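Side-chain contacts in phenylacetate-coenzyme A ligase (Bacteroides vulgatus, PDB 3LAX), which belongs to the AMP-binding ligases and is represented here by a fragment carrying the C-terminal domain: residues Pro16-Thr21 / Asp76-Thr81; Glu69-Leu74 / Pro82-Val87. All blocks are in the same frame, centred on the assembly; numbering follows the deposited sequence.

Interaction 1: Pro16-Thr21 / Asp76-Thr81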
loop_
_atom_site.group_PDB
_atom_site.type_symbol
_atom_site.label_atom_id
_atom_site.label_comp_id
_atom_site.label_asym_id
_atom_site.label_seq_id
_atom_site.Cartn_x
_atom_site.Cartn_y
_atom_site.Cartn_z
ATOM N N PRO A 16 8.405 3.795 3.972
ATOM C CA PRO A 16 7.697 2.831 3.127
ATOM C C PRO A 16 8.198 1.399 3.298
ATOM O O PRO A 16 7.427 0.463 3.066
ATOM C CB PRO A 16 7.960 3.343 1.706
ATOM C CG PRO A 16 8.222 4.817 1.877
ATOM C CD PRO A 16 8.940 4.933 3.199
ATOM N N ILE A 17 9.444 1.206 3.718
ATOM C CA ILE A 17 9.914 -0.156 3.919
ATOM C C ILE A 17 9.062 -0.892 4.979
ATOM O O ILE A 17 8.913 -2.115 4.918
ATOM C CB ILE A 17 11.434 -0.208 4.258
ATOM C CG1 ILE A 17 12.002 -1.594 3.972
ATOM C CG2 ILE A 17 11.704 0.232 5.697
ATOM C CD1 ILE A 17 11.668 -2.627 5.009
ATOM N N GLN A 18 8.518 -0.155 5.948
ATOM C CA GLN A 18 7.601 -0.661 6.983
ATOM C C GLN A 18 6.402 -1.356 6.353
ATOM O O GLN A 18 5.898 -2.374 6.822
ATOM C CB GLN A 18 7.032 0.515 7.807
ATOM C CG GLN A 18 8.016 1.337 8.657
ATOM C CD GLN A 18 7.331 2.496 9.403
ATOM O OE1 GLN A 18 6.786 2.321 10.498
ATOM N NE2 GLN A 18 7.370 3.684 8.814
ATOM N N ILE A 19 5.886 -0.712 5.318
ATOM C CA ILE A 19 4.704 -1.204 4.622
ATOM C C ILE A 19 5.071 -2.472 3.854
ATOM O O ILE A 19 4.369 -3.485 3.923
ATOM C CB ILE A 19 4.178 -0.115 3.671
ATOM C CG1 ILE A 19 3.602 1.054 4.491
ATOM C CG2 ILE A 19 3.136 -0.686 2.711
ATOM C CD1 ILE A 19 3.363 2.330 3.710
ATOM N N GLU A 20 6.178 -2.409 3.123
ATOM C CA GLU A 20 6.672 -3.552 2.367
ATOM C C GLU A 20 6.824 -4.783 3.251
ATOM O O GLU A 20 6.394 -5.875 2.899
ATOM C CB GLU A 20 8.020 -3.195 1.736
ATOM C CG GLU A 20 8.638 -4.279 0.894
ATOM C CD GLU A 20 9.956 -3.824 0.297
ATOM O OE1 GLU A 20 9.960 -2.852 -0.495
ATOM O OE2 GLU A 20 10.991 -4.420 0.638
ATOM N N THR A 21 7.462 -4.609 4.405
ATOM C CA THR A 21 7.720 -5.732 5.303
ATOM C C THR A 21 6.432 -6.430 5.736
ATOM O O THR A 21 6.351 -7.669 5.768
ATOM C CB THR A 21 8.493 -5.249 6.529
ATOM O OG1 THR A 21 9.757 -4.746 6.093
ATOM C CG2 THR A 21 8.714 -6.392 7.511
ATOM N N ASP A 76 -1.394 -0.098 12.442
ATOM C CA ASP A 76 -0.638 -0.343 13.678
ATOM C C ASP A 76 0.821 0.057 13.542
ATOM O O ASP A 76 1.451 0.465 14.516
ATOM C CB ASP A 76 -0.687 -1.816 14.062
ATOM C CG ASP A 76 -1.983 -2.202 14.703
ATOM O OD1 ASP A 76 -2.831 -1.309 14.879
ATOM O OD2 ASP A 76 -2.150 -3.402 15.025
ATOM N N GLU A 77 1.368 -0.078 12.343
ATOM C CA GLU A 77 2.793 0.169 12.135
ATOM C C GLU A 77 3.091 1.615 11.790
ATOM O O GLU A 77 3.982 2.225 12.390
ATOM C CB GLU A 77 3.345 -0.738 11.036
ATOM C CG GLU A 77 4.804 -0.436 10.665
ATOM C CD GLU A 77 5.773 -0.625 11.826
ATOM O OE1 GLU A 77 5.502 -1.477 12.708
ATOM O OE2 GLU A 77 6.814 0.076 11.844
ATOM N N ILE A 78 2.362 2.162 10.819
ATOM C CA ILE A 78 2.685 3.499 10.296
ATOM C C ILE A 78 1.904 4.636 10.949
ATOM O O ILE A 78 2.275 5.801 10.802
ATOM C CB ILE A 78 2.573 3.554 8.755
ATOM C CG1 ILE A 78 1.110 3.452 8.316
ATOM C CG2 ILE A 78 3.442 2.459 8.133
ATOM C CD1 ILE A 78 0.919 3.485 6.805
ATOM N N LEU A 79 0.835 4.296 11.672
ATOM C CA LEU A 79 0.105 5.253 12.515
ATOM C C LEU A 79 -0.814 6.195 11.740
ATOM O O LEU A 79 -1.227 7.245 12.242
ATOM C CB LEU A 79 1.065 6.048 13.414
ATOM C CG LEU A 79 2.034 5.220 14.254
ATOM C CD1 LEU A 79 2.911 6.136 15.139
ATOM C CD2 LEU A 79 1.295 4.236 15.119
ATOM N N VAL A 80 -1.096 5.828 10.499
ATOM C CA VAL A 80 -2.163 6.465 9.749
ATOM C C VAL A 80 -2.847 5.354 8.985
ATOM O O VAL A 80 -2.255 4.306 8.742
ATOM C CB VAL A 80 -1.660 7.545 8.778
ATOM C CG1 VAL A 80 -1.036 8.721 9.551
ATOM C CG2 VAL A 80 -0.683 6.954 7.787
ATOM N N THR A 81 -4.117 5.557 8.660
ATOM C CA THR A 81 -4.874 4.516 7.976
ATOM C C THR A 81 -4.767 4.681 6.468
ATOM O O THR A 81 -5.232 5.678 5.918
ATOM C CB THR A 81 -6.350 4.563 8.383
ATOM O OG1 THR A 81 -6.450 4.398 9.801
ATOM C CG2 THR A 81 -7.133 3.456 7.694
#
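Ile19 and Ile78 make the apolar half of this contact. CG1 of Ile19 lies 3.9 Å from CG2 of Ile78. Their outer ends are also near, with Ile19 CD1 4.1 Å from Ile78 CD1. The two branched side chains pass at a slant, so each meets the other along its flank. Ile78 has CG1 between its backbone N and carbonyl carbon (chi1 70°). This leaves CG2 to face helix 16-24, while the extended arm carries CD1 alongside Ile19.

Gln18 and Glu77 meet next to this pair, nearer the surface. The Glu77 chain leaves with CG anti to the backbone N and then bends at chi2 (61°). The bend brings its carboxylate across the Gln18 chain, and the two side chains cross at about a right angle. CG of Glu77 lies 3.7 Å from CB of Gln18, an aliphatic touch closer to the backbones than the polar ends.

Further out, Leu74 of helix 60-78, Ile35 and Met46 pack on Ile19. Met46 and Ile14 pack on Ile78. The two isoleucines thus sit where helix 16-24, the end of helix 60-78 and strands 12-14, 32-40 and 43-52 come together. Leu79, with positive phi, takes the chain out of the helix directly after Ile78. The chemistry implies a contact anchored by buried branched carbons, with a more exposed, polar margin at Gln18 and Glu77.

Interaction 2: Glu69-Leu74 / Pro82-Val87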
loop_
_atom_site.group_PDB
_atom_site.type_symbol
_atom_site.label_atom_id
_atom_site.label_comp_id
_atom_site.label_asym_id
_atom_site.label_seq_id
_atom_site.Cartn_x
_atom_site.Cartn_y
_atom_site.Cartn_z
ATOM N N GLU A 69 -7.488 -7.044 7.238
ATOM C CA GLU A 69 -6.334 -7.417 8.053
ATOM C C GLU A 69 -5.083 -6.638 7.649
ATOM O O GLU A 69 -4.316 -6.186 8.508
ATOM C CB GLU A 69 -6.082 -8.926 7.968
ATOM C CG GLU A 69 -4.839 -9.387 8.728
ATOM C CD GLU A 69 -4.901 -9.143 10.238
ATOM O OE1 GLU A 69 -5.970 -8.791 10.790
ATOM O OE2 GLU A 69 -3.856 -9.326 10.882
ATOM N N ILE A 70 -4.871 -6.458 6.355
ATOM C CA ILE A 70 -3.732 -5.662 5.884
ATOM C C ILE A 70 -3.856 -4.222 6.385
ATOM O O ILE A 70 -2.884 -3.623 6.873
ATOM C CB ILE A 70 -3.625 -5.680 4.335
ATOM C CG1 ILE A 70 -3.318 -7.099 3.839
ATOM C CG2 ILE A 70 -2.553 -4.695 3.858
ATOM C CD1 ILE A 70 -3.685 -7.357 2.372
ATOM N N THR A 71 -5.055 -3.660 6.266
ATOM C CA THR A 71 -5.295 -2.283 6.699
ATOM C C THR A 71 -4.977 -2.116 8.188
ATOM O O THR A 71 -4.303 -1.162 8.596
ATOM C CB THR A 71 -6.742 -1.853 6.411
ATOM O OG1 THR A 71 -7.007 -2.017 5.011
ATOM C CG2 THR A 71 -6.966 -0.388 6.777
ATOM N N ARG A 72 -5.454 -3.055 8.993
ATOM C CA ARG A 72 -5.235 -3.057 10.436
ATOM C C ARG A 72 -3.742 -3.093 10.761
ATOM O O ARG A 72 -3.236 -2.295 11.551
ATOM C CB ARG A 72 -5.925 -4.298 11.012
ATOM C CG ARG A 72 -6.168 -4.315 12.506
ATOM C CD ARG A 72 -7.319 -5.283 12.823
ATOM N NE ARG A 72 -7.462 -6.328 11.808
ATOM C CZ ARG A 72 -8.605 -6.951 11.527
ATOM N NH1 ARG A 72 -9.707 -6.627 12.185
ATOM N NH2 ARG A 72 -8.649 -7.898 10.586
ATOM N N GLN A 73 -3.031 -4.035 10.148
ATOM C CA GLN A 73 -1.600 -4.177 10.415
ATOM C C GLN A 73 -0.822 -2.948 9.976
ATOM O O GLN A 73 0.100 -2.507 10.681
ATOM C CB GLN A 73 -1.025 -5.422 9.748
ATOM C CG GLN A 73 -1.441 -6.720 10.435
ATOM C CD GLN A 73 -0.635 -7.895 9.941
ATOM O OE1 GLN A 73 0.513 -7.740 9.523
ATOM N NE2 GLN A 73 -1.234 -9.078 9.962
ATOM N N LEU A 74 -1.170 -2.383 8.822
ATOM C CA LEU A 74 -0.472 -1.178 8.352
ATOM C C LEU A 74 -0.732 0.002 9.290
ATOM O O LEU A 74 0.199 0.732 9.651
ATOM C CB LEU A 74 -0.857 -0.813 6.910
ATOM C CG LEU A 74 -0.395 -1.824 5.861
ATOM C CD1 LEU A 74 -0.853 -1.406 4.482
ATOM C CD2 LEU A 74 1.129 -1.946 5.902
ATOM N N PRO A 82 -4.142 3.705 5.787
ATOM C CA PRO A 82 -4.111 3.796 4.329
ATOM C C PRO A 82 -5.365 3.182 3.739
ATOM O O PRO A 82 -6.047 2.386 4.397
ATOM C CB PRO A 82 -2.917 2.921 3.965
ATOM C CG PRO A 82 -2.937 1.840 5.025
ATOM C CD PRO A 82 -3.470 2.488 6.282
ATOM N N ARG A 83 -5.668 3.561 2.509
ATOM C CA ARG A 83 -6.684 2.844 1.751
ATOM C C ARG A 83 -6.002 1.696 1.023
ATOM O O ARG A 83 -5.172 1.919 0.159
ATOM C CB ARG A 83 -7.384 3.768 0.757
ATOM C CG ARG A 83 -8.373 3.049 -0.144
ATOM C CD ARG A 83 -9.379 2.237 0.658
ATOM N NE ARG A 83 -10.749 2.464 0.207
ATOM C CZ ARG A 83 -11.266 1.957 -0.910
ATOM N NH1 ARG A 83 -10.524 1.193 -1.702
ATOM N NH2 ARG A 83 -12.526 2.222 -1.239
ATOM N N VAL A 84 -6.339 0.467 1.391
ATOM C CA VAL A 84 -5.715 -0.699 0.786
ATOM C C VAL A 84 -6.572 -1.247 -0.355
ATOM O O VAL A 84 -7.780 -1.466 -0.190
ATOM C CB VAL A 84 -5.463 -1.799 1.839
ATOM C CG1 VAL A 84 -4.915 -3.079 1.179
ATOM C CG2 VAL A 84 -4.520 -1.278 2.946
ATOM N N LYS A 85 -5.941 -1.436 -1.514
ATOM C CA LYS A 85 -6.623 -1.983 -2.681
ATOM C C LYS A 85 -5.854 -3.184 -3.208
ATOM O O LYS A 85 -4.698 -3.055 -3.619
ATOM C CB LYS A 85 -6.742 -0.925 -3.779
ATOM C CG LYS A 85 -7.571 0.289 -3.394
ATOM C CD LYS A 85 -7.706 1.252 -4.562
ATOM C CE LYS A 85 -8.564 2.444 -4.192
ATOM N NZ LYS A 85 -8.667 3.404 -5.324
ATOM N N LEU A 86 -6.501 -4.347 -3.211
ATOM C CA LEU A 86 -5.880 -5.539 -3.754
ATOM C C LEU A 86 -6.200 -5.568 -5.242
ATOM O O LEU A 86 -7.354 -5.380 -5.640
ATOM C CB LEU A 86 -6.396 -6.793 -3.045
ATOM C CG LEU A 86 -6.190 -6.706 -1.528
ATOM C CD1 LEU A 86 -6.588 -8.009 -0.825
ATOM C CD2 LEU A 86 -4.764 -6.312 -1.174
ATOM N N VAL A 87 -5.172 -5.780 -6.054
ATOM C CA VAL A 87 -5.305 -5.724 -7.501
ATOM C C VAL A 87 -4.816 -7.036 -8.093
ATOM O O VAL A 87 -4.053 -7.767 -7.456
ATOM C CB VAL A 87 -4.536 -4.514 -8.102
ATOM C CG1 VAL A 87 -5.048 -3.205 -7.491
ATOM C CG2 VAL A 87 -3.027 -4.652 -7.895
HETATM O O HOH W 1 -8.310 -0.153 3.439
#
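Ile70 and Val84 cross at about a right angle. CG2 of Ile70 sits 3.9 Å from CG1 of Val84 and is almost as near to the other methyl. The far end of Ile70 has a different partner. Its CD1 meets CD2 of Leu86 tip to tip, 3.9 Å away. One isoleucine therefore spans two residues of strand 83-87 whose side chains reach the helix.

Thr71 and Val84 run past each other in opposite directions. With Thr71 OG1 beside the backbone N (chi1 -57°), the hydroxyl oxygen lies 3.3 Å from CG2 of Val84. The hydroxyl is hydrogen-bonded to the carbonyl O of Thr67, one turn earlier. A water donates to Thr71 OG1 at 2.8 Å and accepts from the backbone N of Val84 at 2.9 Å. It links helix to strand beside the van der Waals contact of Thr71 with Val84.

Strand 43-52, helix 60-78 and strand 83-87 form a beta-alpha-beta unit, with the two strands parallel. The N-to-C directions of helix segment 69-74 and strand 83-87 differ by 142°, nearer antiparallel than parallel. Backbone bonds of Arg83, Lys85 and Val87 join that strand to strand 43-52.

At the other end of the contact Leu74 lies obliquely over Pro82. Its CB and CD1 both approach the ring at CG, and the CB distance is 3.9 Å. CD1 also reaches CG2 of Val84 at 4.0 Å. Ile22 of helix 16-24 also packs on Leu74, and Leu23 packs on Ile70. Met46 and Val48 of strand 43-52 pack on Pro82.

Both interactions use helix 60-78, at different places along it. Interaction 2 takes a stretch before its end and sets it on strand 83-87. Interaction 1 takes its last residues, where the chain passes into a loop, and sets them against helix 16-24. Their centres are about 10 Å apart, and they touch: Ile19 CA lies 3.9 Å from Leu74 CD2. Interaction 2 is buried, and its side chains meet chiefly by carbon contacts, with one water at a threonine. Interaction 1 is only partly buried. It pairs two buried isoleucines with a polar glutamine and glutamate nearer the solvent. Met46 of strand 43-52 packs on residues of both.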